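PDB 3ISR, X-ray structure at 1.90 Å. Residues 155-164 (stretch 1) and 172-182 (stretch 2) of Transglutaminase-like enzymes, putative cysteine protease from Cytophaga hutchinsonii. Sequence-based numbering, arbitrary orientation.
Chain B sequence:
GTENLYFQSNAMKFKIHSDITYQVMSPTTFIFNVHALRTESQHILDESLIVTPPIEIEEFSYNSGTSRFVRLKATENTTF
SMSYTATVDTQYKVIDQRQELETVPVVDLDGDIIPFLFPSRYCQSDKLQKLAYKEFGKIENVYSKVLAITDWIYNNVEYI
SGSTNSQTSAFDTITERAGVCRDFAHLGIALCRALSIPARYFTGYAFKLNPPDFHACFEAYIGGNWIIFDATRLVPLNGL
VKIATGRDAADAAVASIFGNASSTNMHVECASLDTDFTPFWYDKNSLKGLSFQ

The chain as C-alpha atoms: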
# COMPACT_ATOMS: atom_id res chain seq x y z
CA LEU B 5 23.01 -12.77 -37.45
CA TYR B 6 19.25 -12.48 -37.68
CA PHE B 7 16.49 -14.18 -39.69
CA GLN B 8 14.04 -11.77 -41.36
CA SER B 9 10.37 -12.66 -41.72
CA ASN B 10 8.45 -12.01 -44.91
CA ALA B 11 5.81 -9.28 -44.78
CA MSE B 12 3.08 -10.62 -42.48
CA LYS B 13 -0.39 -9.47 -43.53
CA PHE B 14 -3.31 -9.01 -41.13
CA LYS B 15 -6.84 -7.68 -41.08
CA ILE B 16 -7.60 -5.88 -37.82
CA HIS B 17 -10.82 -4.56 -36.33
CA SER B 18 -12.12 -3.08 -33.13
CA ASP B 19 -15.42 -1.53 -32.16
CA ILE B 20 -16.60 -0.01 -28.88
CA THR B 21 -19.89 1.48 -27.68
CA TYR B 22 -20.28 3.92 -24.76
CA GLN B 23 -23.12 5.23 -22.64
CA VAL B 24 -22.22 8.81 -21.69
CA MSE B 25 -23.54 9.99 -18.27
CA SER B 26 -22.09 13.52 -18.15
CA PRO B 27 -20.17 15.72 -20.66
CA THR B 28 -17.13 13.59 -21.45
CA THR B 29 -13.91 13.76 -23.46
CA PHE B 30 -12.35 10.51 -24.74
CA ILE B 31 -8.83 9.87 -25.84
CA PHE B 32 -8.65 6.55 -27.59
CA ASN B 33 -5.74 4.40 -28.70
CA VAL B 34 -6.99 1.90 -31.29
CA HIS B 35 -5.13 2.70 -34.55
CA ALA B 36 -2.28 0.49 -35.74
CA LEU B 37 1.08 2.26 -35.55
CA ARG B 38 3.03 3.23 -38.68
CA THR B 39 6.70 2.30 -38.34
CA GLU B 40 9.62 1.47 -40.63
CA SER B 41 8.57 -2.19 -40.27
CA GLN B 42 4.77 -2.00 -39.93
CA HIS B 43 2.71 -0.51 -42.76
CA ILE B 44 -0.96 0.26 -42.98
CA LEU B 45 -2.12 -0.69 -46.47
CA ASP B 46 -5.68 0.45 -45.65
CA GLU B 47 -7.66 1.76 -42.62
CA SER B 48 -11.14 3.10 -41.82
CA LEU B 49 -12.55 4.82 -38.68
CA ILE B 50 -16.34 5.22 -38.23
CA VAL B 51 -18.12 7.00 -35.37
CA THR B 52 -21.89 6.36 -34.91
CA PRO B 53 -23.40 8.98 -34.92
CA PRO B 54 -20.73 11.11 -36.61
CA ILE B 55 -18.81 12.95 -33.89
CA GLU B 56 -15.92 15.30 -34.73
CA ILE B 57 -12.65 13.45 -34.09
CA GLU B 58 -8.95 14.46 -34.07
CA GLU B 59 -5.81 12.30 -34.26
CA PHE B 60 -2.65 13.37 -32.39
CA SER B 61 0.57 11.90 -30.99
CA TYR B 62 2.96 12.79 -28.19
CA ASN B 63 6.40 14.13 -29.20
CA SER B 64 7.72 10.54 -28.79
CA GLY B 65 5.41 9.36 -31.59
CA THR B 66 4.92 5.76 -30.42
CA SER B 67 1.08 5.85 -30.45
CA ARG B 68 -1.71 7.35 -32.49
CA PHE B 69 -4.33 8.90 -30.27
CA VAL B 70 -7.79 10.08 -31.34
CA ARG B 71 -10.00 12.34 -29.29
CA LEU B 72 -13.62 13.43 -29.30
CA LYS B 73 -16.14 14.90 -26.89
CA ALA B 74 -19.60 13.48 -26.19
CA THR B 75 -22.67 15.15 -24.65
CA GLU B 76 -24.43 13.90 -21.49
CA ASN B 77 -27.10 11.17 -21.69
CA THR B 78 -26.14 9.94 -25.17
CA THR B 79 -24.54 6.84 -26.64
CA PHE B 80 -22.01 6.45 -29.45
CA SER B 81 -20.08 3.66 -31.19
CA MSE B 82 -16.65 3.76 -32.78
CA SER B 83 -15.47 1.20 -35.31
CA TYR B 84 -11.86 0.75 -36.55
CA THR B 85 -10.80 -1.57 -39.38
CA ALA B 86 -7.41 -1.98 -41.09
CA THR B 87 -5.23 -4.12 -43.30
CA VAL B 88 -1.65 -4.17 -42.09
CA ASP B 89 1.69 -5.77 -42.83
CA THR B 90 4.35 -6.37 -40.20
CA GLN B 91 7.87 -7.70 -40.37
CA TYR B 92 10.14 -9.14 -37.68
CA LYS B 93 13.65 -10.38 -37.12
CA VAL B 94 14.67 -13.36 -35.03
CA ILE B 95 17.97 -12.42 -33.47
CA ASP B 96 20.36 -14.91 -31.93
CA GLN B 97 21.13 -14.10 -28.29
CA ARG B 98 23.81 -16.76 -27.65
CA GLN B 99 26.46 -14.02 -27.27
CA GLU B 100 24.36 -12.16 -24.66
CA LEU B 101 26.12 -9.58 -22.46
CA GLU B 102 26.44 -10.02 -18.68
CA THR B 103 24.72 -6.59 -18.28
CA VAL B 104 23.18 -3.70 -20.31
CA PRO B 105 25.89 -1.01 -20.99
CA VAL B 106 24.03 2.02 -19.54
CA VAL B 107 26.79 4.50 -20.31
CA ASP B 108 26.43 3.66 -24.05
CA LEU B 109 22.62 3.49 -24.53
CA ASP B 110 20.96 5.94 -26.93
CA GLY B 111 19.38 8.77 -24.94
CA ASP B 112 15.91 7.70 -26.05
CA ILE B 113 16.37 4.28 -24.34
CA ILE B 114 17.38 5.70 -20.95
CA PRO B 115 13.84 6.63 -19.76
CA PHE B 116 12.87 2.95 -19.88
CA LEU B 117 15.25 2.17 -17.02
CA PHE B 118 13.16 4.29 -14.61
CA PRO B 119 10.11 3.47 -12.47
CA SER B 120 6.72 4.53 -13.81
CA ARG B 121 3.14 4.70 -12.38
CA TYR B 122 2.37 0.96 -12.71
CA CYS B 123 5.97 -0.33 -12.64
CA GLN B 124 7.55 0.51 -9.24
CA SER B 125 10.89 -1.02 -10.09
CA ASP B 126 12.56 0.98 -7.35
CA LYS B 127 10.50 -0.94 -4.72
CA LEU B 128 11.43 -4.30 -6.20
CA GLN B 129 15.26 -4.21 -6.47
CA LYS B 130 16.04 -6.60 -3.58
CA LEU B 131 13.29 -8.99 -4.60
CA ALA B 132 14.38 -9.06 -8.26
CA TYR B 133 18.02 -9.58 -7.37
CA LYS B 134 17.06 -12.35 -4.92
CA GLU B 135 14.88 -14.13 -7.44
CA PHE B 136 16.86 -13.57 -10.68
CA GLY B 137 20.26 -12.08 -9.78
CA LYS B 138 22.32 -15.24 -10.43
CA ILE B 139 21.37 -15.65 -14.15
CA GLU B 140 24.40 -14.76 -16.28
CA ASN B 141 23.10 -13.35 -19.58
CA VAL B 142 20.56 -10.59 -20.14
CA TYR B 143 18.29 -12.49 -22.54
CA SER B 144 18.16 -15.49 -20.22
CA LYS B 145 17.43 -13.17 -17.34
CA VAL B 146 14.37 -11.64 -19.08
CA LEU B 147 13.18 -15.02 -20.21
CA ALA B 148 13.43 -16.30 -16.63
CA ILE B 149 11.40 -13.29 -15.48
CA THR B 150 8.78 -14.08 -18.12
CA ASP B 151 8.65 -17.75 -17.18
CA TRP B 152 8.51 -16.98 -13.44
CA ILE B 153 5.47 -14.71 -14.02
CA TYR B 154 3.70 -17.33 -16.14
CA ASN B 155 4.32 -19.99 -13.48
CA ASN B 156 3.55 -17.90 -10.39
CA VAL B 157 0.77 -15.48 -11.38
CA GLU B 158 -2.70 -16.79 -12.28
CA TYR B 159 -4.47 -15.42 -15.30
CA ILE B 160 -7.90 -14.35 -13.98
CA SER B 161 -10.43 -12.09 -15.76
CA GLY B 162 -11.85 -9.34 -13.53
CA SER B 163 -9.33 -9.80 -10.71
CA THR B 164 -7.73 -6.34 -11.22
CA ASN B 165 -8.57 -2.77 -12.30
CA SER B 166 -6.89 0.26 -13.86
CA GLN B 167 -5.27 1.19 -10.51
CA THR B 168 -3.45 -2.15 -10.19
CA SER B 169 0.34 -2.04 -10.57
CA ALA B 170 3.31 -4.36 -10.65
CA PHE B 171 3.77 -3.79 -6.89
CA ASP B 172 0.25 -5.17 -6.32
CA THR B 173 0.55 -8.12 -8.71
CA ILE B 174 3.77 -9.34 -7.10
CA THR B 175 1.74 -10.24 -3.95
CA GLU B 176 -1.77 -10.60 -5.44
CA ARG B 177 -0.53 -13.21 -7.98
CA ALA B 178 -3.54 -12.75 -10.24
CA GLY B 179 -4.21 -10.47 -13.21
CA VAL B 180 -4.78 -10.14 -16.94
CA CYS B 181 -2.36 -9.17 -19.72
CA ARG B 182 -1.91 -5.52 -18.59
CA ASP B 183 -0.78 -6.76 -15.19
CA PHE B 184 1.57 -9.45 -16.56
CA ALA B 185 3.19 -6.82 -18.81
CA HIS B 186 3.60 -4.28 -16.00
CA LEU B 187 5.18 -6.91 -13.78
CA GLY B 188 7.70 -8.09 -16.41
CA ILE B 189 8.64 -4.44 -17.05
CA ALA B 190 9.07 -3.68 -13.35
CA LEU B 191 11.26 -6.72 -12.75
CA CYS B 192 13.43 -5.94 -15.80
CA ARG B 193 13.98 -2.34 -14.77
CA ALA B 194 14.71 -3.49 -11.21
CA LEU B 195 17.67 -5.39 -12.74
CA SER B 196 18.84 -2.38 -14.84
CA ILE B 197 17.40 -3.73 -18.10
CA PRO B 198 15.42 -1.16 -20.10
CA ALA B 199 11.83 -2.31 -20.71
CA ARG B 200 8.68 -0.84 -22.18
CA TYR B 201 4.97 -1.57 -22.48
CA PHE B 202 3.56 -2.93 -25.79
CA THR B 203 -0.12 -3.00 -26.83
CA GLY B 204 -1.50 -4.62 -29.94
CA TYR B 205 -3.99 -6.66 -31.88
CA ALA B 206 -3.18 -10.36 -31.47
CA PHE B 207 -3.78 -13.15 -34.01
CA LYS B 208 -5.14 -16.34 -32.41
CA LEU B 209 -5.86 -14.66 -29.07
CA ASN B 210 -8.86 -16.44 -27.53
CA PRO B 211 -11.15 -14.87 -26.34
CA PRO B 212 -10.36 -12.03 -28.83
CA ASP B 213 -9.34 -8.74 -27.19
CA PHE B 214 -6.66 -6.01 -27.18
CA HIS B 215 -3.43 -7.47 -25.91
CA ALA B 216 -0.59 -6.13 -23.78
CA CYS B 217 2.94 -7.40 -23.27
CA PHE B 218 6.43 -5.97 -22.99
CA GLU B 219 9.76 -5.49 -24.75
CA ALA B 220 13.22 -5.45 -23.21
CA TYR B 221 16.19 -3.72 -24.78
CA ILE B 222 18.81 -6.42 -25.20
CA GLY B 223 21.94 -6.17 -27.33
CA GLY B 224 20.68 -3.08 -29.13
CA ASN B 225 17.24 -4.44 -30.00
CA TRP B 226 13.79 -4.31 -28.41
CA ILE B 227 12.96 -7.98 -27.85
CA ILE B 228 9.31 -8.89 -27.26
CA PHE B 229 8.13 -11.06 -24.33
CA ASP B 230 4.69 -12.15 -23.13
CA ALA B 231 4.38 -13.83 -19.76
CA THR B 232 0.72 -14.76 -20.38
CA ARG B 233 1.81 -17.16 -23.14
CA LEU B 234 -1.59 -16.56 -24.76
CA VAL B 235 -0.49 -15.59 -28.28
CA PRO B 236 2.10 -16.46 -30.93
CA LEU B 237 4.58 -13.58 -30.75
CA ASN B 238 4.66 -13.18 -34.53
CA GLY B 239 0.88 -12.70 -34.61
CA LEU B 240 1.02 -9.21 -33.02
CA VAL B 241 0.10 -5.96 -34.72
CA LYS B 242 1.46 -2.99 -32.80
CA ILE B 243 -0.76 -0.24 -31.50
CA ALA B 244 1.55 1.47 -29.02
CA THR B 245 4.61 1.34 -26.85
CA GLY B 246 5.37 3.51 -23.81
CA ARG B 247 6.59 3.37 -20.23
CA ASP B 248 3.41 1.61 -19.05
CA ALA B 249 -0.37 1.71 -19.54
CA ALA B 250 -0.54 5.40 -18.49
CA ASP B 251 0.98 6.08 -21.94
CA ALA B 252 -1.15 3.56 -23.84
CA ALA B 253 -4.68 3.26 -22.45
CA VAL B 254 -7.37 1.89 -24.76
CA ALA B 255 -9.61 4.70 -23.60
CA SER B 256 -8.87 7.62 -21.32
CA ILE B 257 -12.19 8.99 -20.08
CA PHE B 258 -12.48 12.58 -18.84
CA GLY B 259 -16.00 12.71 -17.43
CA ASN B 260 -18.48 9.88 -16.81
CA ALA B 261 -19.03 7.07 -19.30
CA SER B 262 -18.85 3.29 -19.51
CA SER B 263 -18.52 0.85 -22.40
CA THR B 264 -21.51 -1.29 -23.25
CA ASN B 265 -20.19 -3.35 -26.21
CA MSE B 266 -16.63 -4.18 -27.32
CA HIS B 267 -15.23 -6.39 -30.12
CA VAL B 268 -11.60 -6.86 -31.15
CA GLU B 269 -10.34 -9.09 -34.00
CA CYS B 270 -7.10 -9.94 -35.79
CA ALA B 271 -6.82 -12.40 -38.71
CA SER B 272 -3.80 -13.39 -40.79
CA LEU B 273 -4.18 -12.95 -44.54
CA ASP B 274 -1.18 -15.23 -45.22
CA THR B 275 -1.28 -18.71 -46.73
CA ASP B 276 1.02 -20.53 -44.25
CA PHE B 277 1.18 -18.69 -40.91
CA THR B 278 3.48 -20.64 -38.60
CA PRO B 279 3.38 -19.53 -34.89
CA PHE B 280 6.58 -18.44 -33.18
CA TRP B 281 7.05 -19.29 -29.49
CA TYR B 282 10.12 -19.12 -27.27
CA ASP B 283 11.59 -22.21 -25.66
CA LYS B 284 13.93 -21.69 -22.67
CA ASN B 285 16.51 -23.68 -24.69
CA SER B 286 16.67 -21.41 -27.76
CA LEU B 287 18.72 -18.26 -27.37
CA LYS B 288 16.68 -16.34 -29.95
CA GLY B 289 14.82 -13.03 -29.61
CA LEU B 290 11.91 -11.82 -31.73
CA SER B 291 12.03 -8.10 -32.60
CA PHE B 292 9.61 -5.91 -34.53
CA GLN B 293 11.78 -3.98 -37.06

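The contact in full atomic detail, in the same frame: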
# COMPACT_ATOMS: atom_id res chain seq x y z
N ASN B 155 4.43 -18.89 -14.44
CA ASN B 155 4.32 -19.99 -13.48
C ASN B 155 3.81 -19.59 -12.10
O ASN B 155 3.38 -20.45 -11.33
CB ASN B 155 5.65 -20.73 -13.38
CG ASN B 155 5.99 -21.51 -14.63
OD1 ASN B 155 7.12 -21.46 -15.13
ND2 ASN B 155 5.02 -22.24 -15.16
N ASN B 156 3.83 -18.30 -11.77
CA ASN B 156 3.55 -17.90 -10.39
C ASN B 156 2.45 -16.86 -10.24
O ASN B 156 2.15 -16.46 -9.12
CB ASN B 156 4.84 -17.43 -9.72
CG ASN B 156 5.85 -18.53 -9.61
OD1 ASN B 156 6.78 -18.62 -10.42
ND2 ASN B 156 5.65 -19.41 -8.64
N VAL B 157 1.86 -16.44 -11.36
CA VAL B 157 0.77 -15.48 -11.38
C VAL B 157 -0.35 -16.11 -12.20
O VAL B 157 -0.15 -16.53 -13.34
CB VAL B 157 1.19 -14.12 -12.03
CG1 VAL B 157 0.01 -13.14 -12.07
CG2 VAL B 157 2.39 -13.48 -11.27
N GLU B 158 -1.54 -16.18 -11.61
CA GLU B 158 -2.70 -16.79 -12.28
C GLU B 158 -3.34 -15.81 -13.23
O GLU B 158 -3.51 -14.64 -12.89
CB GLU B 158 -3.74 -17.20 -11.25
CG GLU B 158 -3.15 -18.07 -10.17
CD GLU B 158 -4.19 -18.91 -9.47
OE1 GLU B 158 -5.40 -18.77 -9.76
OE2 GLU B 158 -3.78 -19.72 -8.63
N TYR B 159 -3.74 -16.28 -14.41
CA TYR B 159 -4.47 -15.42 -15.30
C TYR B 159 -5.96 -15.47 -14.94
O TYR B 159 -6.60 -16.51 -15.09
CB TYR B 159 -4.24 -15.79 -16.77
CG TYR B 159 -4.90 -14.81 -17.72
CD1 TYR B 159 -4.15 -13.83 -18.38
CD2 TYR B 159 -6.28 -14.85 -17.94
CE1 TYR B 159 -4.77 -12.91 -19.23
CE2 TYR B 159 -6.90 -13.95 -18.78
CZ TYR B 159 -6.15 -12.98 -19.43
OH TYR B 159 -6.81 -12.11 -20.26
N ILE B 160 -6.50 -14.37 -14.42
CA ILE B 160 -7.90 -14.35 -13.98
C ILE B 160 -8.61 -13.08 -14.42
O ILE B 160 -8.30 -12.02 -13.92
CB ILE B 160 -8.07 -14.49 -12.43
CG1 ILE B 160 -7.21 -15.61 -11.84
CG2 ILE B 160 -9.56 -14.70 -12.07
CD1 ILE B 160 -7.41 -15.83 -10.31
N SER B 161 -9.57 -13.21 -15.34
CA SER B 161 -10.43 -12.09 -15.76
C SER B 161 -11.12 -11.44 -14.57
O SER B 161 -11.62 -12.12 -13.68
CB SER B 161 -11.51 -12.59 -16.73
OG SER B 161 -10.92 -13.11 -17.90
N GLY B 162 -11.12 -10.10 -14.55
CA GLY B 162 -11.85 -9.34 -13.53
C GLY B 162 -11.22 -9.27 -12.15
O GLY B 162 -11.84 -8.77 -11.22
N SER B 163 -10.00 -9.79 -12.00
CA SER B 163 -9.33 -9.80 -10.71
C SER B 163 -8.62 -8.48 -10.38
O SER B 163 -8.22 -8.26 -9.23
CB SER B 163 -8.31 -10.95 -10.65
OG SER B 163 -7.35 -10.81 -11.70
N THR B 164 -8.45 -7.62 -11.39
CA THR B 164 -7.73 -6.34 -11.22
C THR B 164 -8.51 -5.18 -11.83
O THR B 164 -9.58 -5.38 -12.40
CB THR B 164 -6.32 -6.41 -11.87
OG1 THR B 164 -6.46 -6.73 -13.26
CG2 THR B 164 -5.47 -7.49 -11.21
N ASP B 172 1.41 -4.40 -6.79
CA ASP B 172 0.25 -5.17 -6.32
C ASP B 172 0.33 -6.61 -6.81
O ASP B 172 0.14 -7.54 -6.02
CB ASP B 172 -1.05 -4.54 -6.80
CG ASP B 172 -1.17 -3.10 -6.38
OD1 ASP B 172 -0.84 -2.79 -5.21
OD2 ASP B 172 -1.59 -2.28 -7.22
N THR B 173 0.62 -6.79 -8.09
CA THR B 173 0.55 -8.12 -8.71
C THR B 173 1.58 -9.06 -8.09
O THR B 173 1.34 -10.26 -7.99
CB THR B 173 0.71 -8.02 -10.26
OG1 THR B 173 -0.30 -7.15 -10.76
CG2 THR B 173 0.54 -9.40 -10.93
N ILE B 174 2.71 -8.51 -7.64
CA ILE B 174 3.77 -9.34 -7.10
C ILE B 174 3.30 -10.10 -5.83
O ILE B 174 3.81 -11.18 -5.52
CB ILE B 174 5.12 -8.55 -6.92
CG1 ILE B 174 6.34 -9.47 -6.78
CG2 ILE B 174 5.07 -7.62 -5.73
CD1 ILE B 174 6.56 -10.45 -7.93
N THR B 175 2.32 -9.55 -5.11
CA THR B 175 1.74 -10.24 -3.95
C THR B 175 0.36 -10.81 -4.25
O THR B 175 0.01 -11.84 -3.68
CB THR B 175 1.60 -9.31 -2.71
OG1 THR B 175 0.86 -8.13 -3.08
CG2 THR B 175 2.97 -8.91 -2.20
N GLU B 176 -0.40 -10.15 -5.12
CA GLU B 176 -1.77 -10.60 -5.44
C GLU B 176 -1.74 -11.90 -6.24
O GLU B 176 -2.58 -12.78 -6.04
CB GLU B 176 -2.56 -9.52 -6.22
CG GLU B 176 -3.20 -8.47 -5.31
CD GLU B 176 -3.71 -7.20 -6.04
OE1 GLU B 176 -3.98 -7.21 -7.28
OE2 GLU B 176 -3.84 -6.19 -5.32
N ARG B 177 -0.77 -12.00 -7.15
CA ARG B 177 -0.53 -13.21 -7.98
C ARG B 177 -1.71 -13.57 -8.87
O ARG B 177 -1.92 -14.75 -9.18
CB ARG B 177 -0.16 -14.41 -7.11
CG ARG B 177 1.08 -14.20 -6.21
CD ARG B 177 2.32 -13.82 -7.01
NE ARG B 177 3.54 -13.92 -6.20
CZ ARG B 177 4.14 -15.08 -5.91
NH1 ARG B 177 3.66 -16.22 -6.39
NH2 ARG B 177 5.22 -15.11 -5.15
N ALA B 178 -2.48 -12.57 -9.27
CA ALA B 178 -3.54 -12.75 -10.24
C ALA B 178 -3.70 -11.48 -11.08
O ALA B 178 -3.52 -10.37 -10.59
CB ALA B 178 -4.86 -13.10 -9.53
N GLY B 179 -4.02 -11.64 -12.36
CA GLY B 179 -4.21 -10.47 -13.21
C GLY B 179 -4.54 -10.90 -14.62
O GLY B 179 -4.82 -12.08 -14.87
N VAL B 180 -4.53 -9.92 -15.52
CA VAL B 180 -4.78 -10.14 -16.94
C VAL B 180 -3.56 -9.57 -17.68
O VAL B 180 -2.56 -9.22 -17.03
CB VAL B 180 -6.10 -9.50 -17.40
CG1 VAL B 180 -7.31 -10.30 -16.87
CG2 VAL B 180 -6.19 -8.02 -16.98
N CYS B 181 -3.60 -9.49 -19.00
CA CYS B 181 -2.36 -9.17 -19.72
C CYS B 181 -1.70 -7.86 -19.27
O CYS B 181 -0.49 -7.80 -19.16
CB CYS B 181 -2.56 -9.21 -21.24
SG CYS B 181 -3.75 -8.05 -21.90
N ARG B 182 -2.49 -6.80 -19.04
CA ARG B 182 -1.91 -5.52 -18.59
C ARG B 182 -1.02 -5.68 -17.35
O ARG B 182 0.08 -5.09 -17.24
CB ARG B 182 -3.05 -4.54 -18.31
CG ARG B 182 -2.68 -3.16 -17.74
CD ARG B 182 -4.03 -2.45 -17.49
NE ARG B 182 -3.96 -1.04 -17.14
CZ ARG B 182 -3.68 -0.55 -15.92
NH1 ARG B 182 -3.35 -1.37 -14.90
NH2 ARG B 182 -3.69 0.77 -15.74

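Asn155 and Asn156 close a helix, and the contact begins at the second of them: Arg177 NH1 donates to Asn156 O at 3.1 Å (N-H...O angle 143°), with the carbonyl near the guanidinium plane. Arg177 NE also donates to Ile174 O at 2.8 Å, within its own stretch; its positive phi (61°) marks where the chain leaves the helix.

Val157, the first residue out of helical geometry, is buried. Its branched apolar side chain places CG1 3.9 Å from Thr173 CG2 and 3.8 Å from Ala178 N.

From here a short parallel bridge forms, pairing Glu158 with Ala178 and Tyr159 with Gly179. Three backbone hydrogen bonds define it: Glu158 N to Arg177 O (2.8 Å, 167°), Gly179 N to Glu158 O (3.1 Å, 151°) and Ile160 N to Gly179 O (2.9 Å, 158°). Glu158 thus uses both its N and O, whereas the end of its side chain leads off from stretch 2, and the residue is partly exposed.

Tyr159 lies on the other sheet face from Glu158 and Ala178. Its ring covers Gly179 O with one face, and CZ packs 3.9 Å from Val180 CG1. Ile160 CD1 meets Ala178 CB at 3.8 Å, an apolar contact to a small, buried residue.

A type II turn from Ile160 to Ser163 then redirects the chain; Gly162, with phi 76°, suits its third position. Ser163 OG secures the turn by donating to Ile160 O at 2.7 Å, whereas its 3.5 Å approach to Gly179 N has too poor an angle for a hydrogen bond.

Thr164 points toward stretch 2, placing CG2 3.8 Å from Gly179 CA. Thr164 CG2 also lies 3.5 Å from Ala178 O; the methyl thus packs on the backbone of the bridge. Altogether 642 Å² is buried, summed over both sides.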